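Local coordinates for protein carbohydrate binding module E1 (Uncultured bacterium, PDB 5KLE) that binds cellulose-type beta-1,4-glucan chains such as cellopentaose along an aromatic strip on its surface, with no catalytic activity expected of its own, at the beta-D-glucopyranose site. Residues are numbered along the deposited sequence; one frame, centred on the assembly and turned at random.

The beta-D-glucopyranose site. Residues 22, 45, 68, 93, 97. With BGC (beta-D-glucopyranose), chain B; BGC (beta-D-glucopyranose), chain C; BGC (beta-D-glucopyranose), chain D; BGC (beta-D-glucopyranose), chain E; BGC (beta-D-glucopyranose), chain F.
Five beta-1,4-linked glucose units of cellopentaose, each BGC partly occupied, lie along a tryptophan-lined strip of this carbohydrate-binding module. Packing is tightest where Trp45 meets the glucoses of chains E and F. Its CG stands anti to the carbonyl carbon (chi1 -68°), and chi2 of -96° turns one indole face to the sugars: C4 of BGC (chain E) sits 3.9 Å from the centroid of the six-membered ring, while C1 of BGC (chain F) covers the five-membered ring. A broad indole suits this place because it spans the two carbons flanking one glycosidic linkage, one over each of its rings. An alanine here removes this shared platform and would probably weaken the hold on both glucoses. Trp97 is a second such platform, its flat indole centred under C4 of BGC (chain C).

Trp68 is turned edge-on instead, with the benzo edge of Trp97 (CH2) over the centre of one face and that of Trp45 (CH2) toward the rim of the other. Its NE1 donates in the ring plane to the glycosidic O4 of BGC (chain D), 2.9 Å away and nearly straight at 176°. From the extended chain of Lys93, the terminal NZ reaches O3 and O2 of BGC (chain E), at 2.9 and 3.0 Å; a long side chain ending in a donor suits gripping two neighbouring hydroxyls. Glu22, an acceptor, is met at OE1 from above its carboxylate plane by O6, the hydroxymethyl hydroxyl of BGC (chain F), 2.8 Å away, with OE2 also near.

Toward chain B the grip loosens: BGC (chain B) buries little surface, and water 2 bridges its O2 hydroxyl to the C-terminal OXT of Trp97. The aromatic strip and its polar fringe let the module recognise an extended cellulose-like chain.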
loop_
_atom_site.group_PDB
_atom_site.type_symbol
_atom_site.label_atom_id
_atom_site.label_comp_id
_atom_site.label_asym_id
_atom_site.label_seq_id
_atom_site.Cartn_x
_atom_site.Cartn_y
_atom_site.Cartn_z
ATOM N N GLU A 22 -10.828 -3.850 -3.291
ATOM C CA GLU A 22 -10.748 -2.612 -2.519
ATOM C C GLU A 22 -11.015 -2.855 -1.033
ATOM O O GLU A 22 -11.798 -3.741 -0.639
ATOM C CB GLU A 22 -11.742 -1.572 -3.036
ATOM C CG GLU A 22 -11.338 -0.889 -4.327
ATOM C CD GLU A 22 -12.076 0.432 -4.539
ATOM O OE1 GLU A 22 -11.512 1.314 -5.201
ATOM O OE2 GLU A 22 -13.209 0.589 -4.027
ATOM N N TRP A 45 -9.842 5.907 -5.885
ATOM C CA TRP A 45 -10.725 6.835 -6.593
ATOM C C TRP A 45 -11.506 7.705 -5.605
ATOM O O TRP A 45 -12.453 8.420 -6.005
ATOM C CB TRP A 45 -11.630 6.115 -7.616
ATOM C CG TRP A 45 -10.771 5.593 -8.717
ATOM C CD1 TRP A 45 -10.534 6.196 -9.909
ATOM C CD2 TRP A 45 -9.991 4.385 -8.706
ATOM N NE1 TRP A 45 -9.639 5.449 -10.645
ATOM C CE2 TRP A 45 -9.285 4.336 -9.921
ATOM C CE3 TRP A 45 -9.810 3.356 -7.777
ATOM C CZ2 TRP A 45 -8.420 3.281 -10.244
ATOM C CZ3 TRP A 45 -8.939 2.307 -8.094
ATOM C CH2 TRP A 45 -8.239 2.297 -9.301
ATOM N N TRP A 68 -4.331 5.089 -10.671
ATOM C CA TRP A 68 -3.313 4.120 -10.265
ATOM C C TRP A 68 -1.928 4.746 -10.205
ATOM O O TRP A 68 -1.535 5.525 -11.087
ATOM C CB TRP A 68 -3.212 3.022 -11.328
ATOM C CG TRP A 68 -4.401 2.092 -11.432
ATOM C CD1 TRP A 68 -5.405 2.150 -12.362
ATOM C CD2 TRP A 68 -4.675 0.954 -10.608
ATOM N NE1 TRP A 68 -6.290 1.115 -12.163
ATOM C CE2 TRP A 68 -5.864 0.363 -11.097
ATOM C CE3 TRP A 68 -4.025 0.375 -9.519
ATOM C CZ2 TRP A 68 -6.423 -0.785 -10.524
ATOM C CZ3 TRP A 68 -4.576 -0.789 -8.940
ATOM C CH2 TRP A 68 -5.764 -1.348 -9.448
ATOM N N LYS A 93 -7.031 -0.183 -3.601
ATOM C CA LYS A 93 -6.718 -1.568 -3.973
ATOM C C LYS A 93 -5.284 -1.702 -4.449
ATOM O O LYS A 93 -4.701 -0.760 -4.985
ATOM C CB LYS A 93 -7.680 -2.189 -4.984
ATOM C CG LYS A 93 -7.898 -1.369 -6.233
ATOM C CD LYS A 93 -8.924 -2.122 -7.079
ATOM C CE LYS A 93 -9.456 -1.327 -8.214
ATOM N NZ LYS A 93 -10.480 -2.155 -8.970
ATOM N N TRP A 97 0.534 -6.391 -12.537
ATOM C CA TRP A 97 0.440 -6.865 -13.919
ATOM C C TRP A 97 1.656 -6.465 -14.731
ATOM O O TRP A 97 2.524 -5.760 -14.218
ATOM C CB TRP A 97 -0.848 -6.379 -14.617
ATOM C CG TRP A 97 -1.016 -4.863 -14.684
ATOM C CD1 TRP A 97 -0.299 -3.989 -15.467
ATOM C CD2 TRP A 97 -1.977 -4.070 -13.980
ATOM N NE1 TRP A 97 -0.761 -2.701 -15.285
ATOM C CE2 TRP A 97 -1.789 -2.720 -14.382
ATOM C CE3 TRP A 97 -2.991 -4.362 -13.049
ATOM C CZ2 TRP A 97 -2.556 -1.670 -13.878
ATOM C CZ3 TRP A 97 -3.766 -3.318 -12.560
ATOM C CH2 TRP A 97 -3.551 -1.984 -12.972
ATOM O OXT TRP A 97 1.783 -6.847 -15.925
HETATM C C2 BGC B . 0.537 -7.177 -20.484
HETATM C C3 BGC B . -0.235 -6.610 -19.378
HETATM C C4 BGC B . -1.650 -7.165 -19.212
HETATM C C5 BGC B . -1.502 -8.686 -19.172
HETATM C C6 BGC B . -2.766 -9.444 -19.340
HETATM C C1 BGC B . 0.704 -8.595 -20.086
HETATM O O1 BGC B . 1.509 -9.087 -21.061
HETATM O O2 BGC B . 1.854 -6.607 -20.521
HETATM O O3 BGC B . -0.187 -5.295 -19.698
HETATM O O4 BGC B . -2.163 -6.619 -18.041
HETATM O O5 BGC B . -0.586 -9.165 -20.171
HETATM O O6 BGC B . -2.630 -10.772 -18.909
HETATM C C2 BGC C . -4.148 -6.018 -16.885
HETATM C C3 BGC C . -5.272 -5.012 -16.817
HETATM C C4 BGC C . -4.700 -3.571 -16.826
HETATM C C5 BGC C . -3.739 -3.434 -17.981
HETATM C C6 BGC C . -2.857 -2.196 -18.187
HETATM C C1 BGC C . -3.217 -5.718 -18.064
HETATM O O2 BGC C . -4.677 -7.314 -17.040
HETATM O O3 BGC C . -6.093 -5.336 -15.692
HETATM O O4 BGC C . -5.800 -2.731 -16.968
HETATM O O5 BGC C . -2.755 -4.441 -17.986
HETATM O O6 BGC C . -2.068 -2.450 -19.313
HETATM C C2 BGC D . -6.597 -0.522 -16.599
HETATM C C3 BGC D . -7.236 0.399 -15.537
HETATM C C4 BGC D . -8.299 -0.330 -14.723
HETATM C C5 BGC D . -7.758 -1.663 -14.264
HETATM C C6 BGC D . -8.754 -2.659 -13.661
HETATM C C1 BGC D . -6.147 -1.807 -15.967
HETATM O O2 BGC D . -5.439 0.056 -17.119
HETATM O O3 BGC D . -7.802 1.514 -16.182
HETATM O O4 BGC D . -8.676 0.501 -13.650
HETATM O O5 BGC D . -7.202 -2.370 -15.321
HETATM O O6 BGC D . -8.192 -3.866 -13.367
HETATM C C2 BGC E . -10.201 0.232 -11.911
HETATM C C3 BGC E . -11.568 0.609 -11.421
HETATM C C4 BGC E . -11.794 2.107 -11.610
HETATM C C5 BGC E . -11.568 2.478 -13.015
HETATM C C6 BGC E . -11.522 3.972 -13.212
HETATM C C1 BGC E . -10.028 0.700 -13.354
HETATM O O2 BGC E . -10.029 -1.172 -11.797
HETATM O O3 BGC E . -11.666 0.247 -10.056
HETATM O O4 BGC E . -13.076 2.426 -11.346
HETATM O O5 BGC E . -10.321 2.033 -13.472
HETATM O O6 BGC E . -10.955 4.234 -14.450
HETATM C C2 BGC F . -14.460 4.131 -10.637
HETATM C C3 BGC F . -14.921 4.847 -9.331
HETATM C C4 BGC F . -15.086 3.868 -8.242
HETATM C C5 BGC F . -13.873 2.931 -8.076
HETATM C C6 BGC F . -14.243 1.945 -7.006
HETATM C C1 BGC F . -13.279 3.253 -10.310
HETATM O O2 BGC F . -14.090 4.909 -11.732
HETATM O O3 BGC F . -16.244 5.260 -9.503
HETATM O O4 BGC F . -15.424 4.458 -7.008
HETATM O O5 BGC F . -13.646 2.347 -9.329
HETATM O O6 BGC F . -13.425 0.777 -7.150
HETATM O O HOH W 1 -8.213 5.651 -13.401
HETATM O O HOH W 2 2.999 -6.012 -18.096
#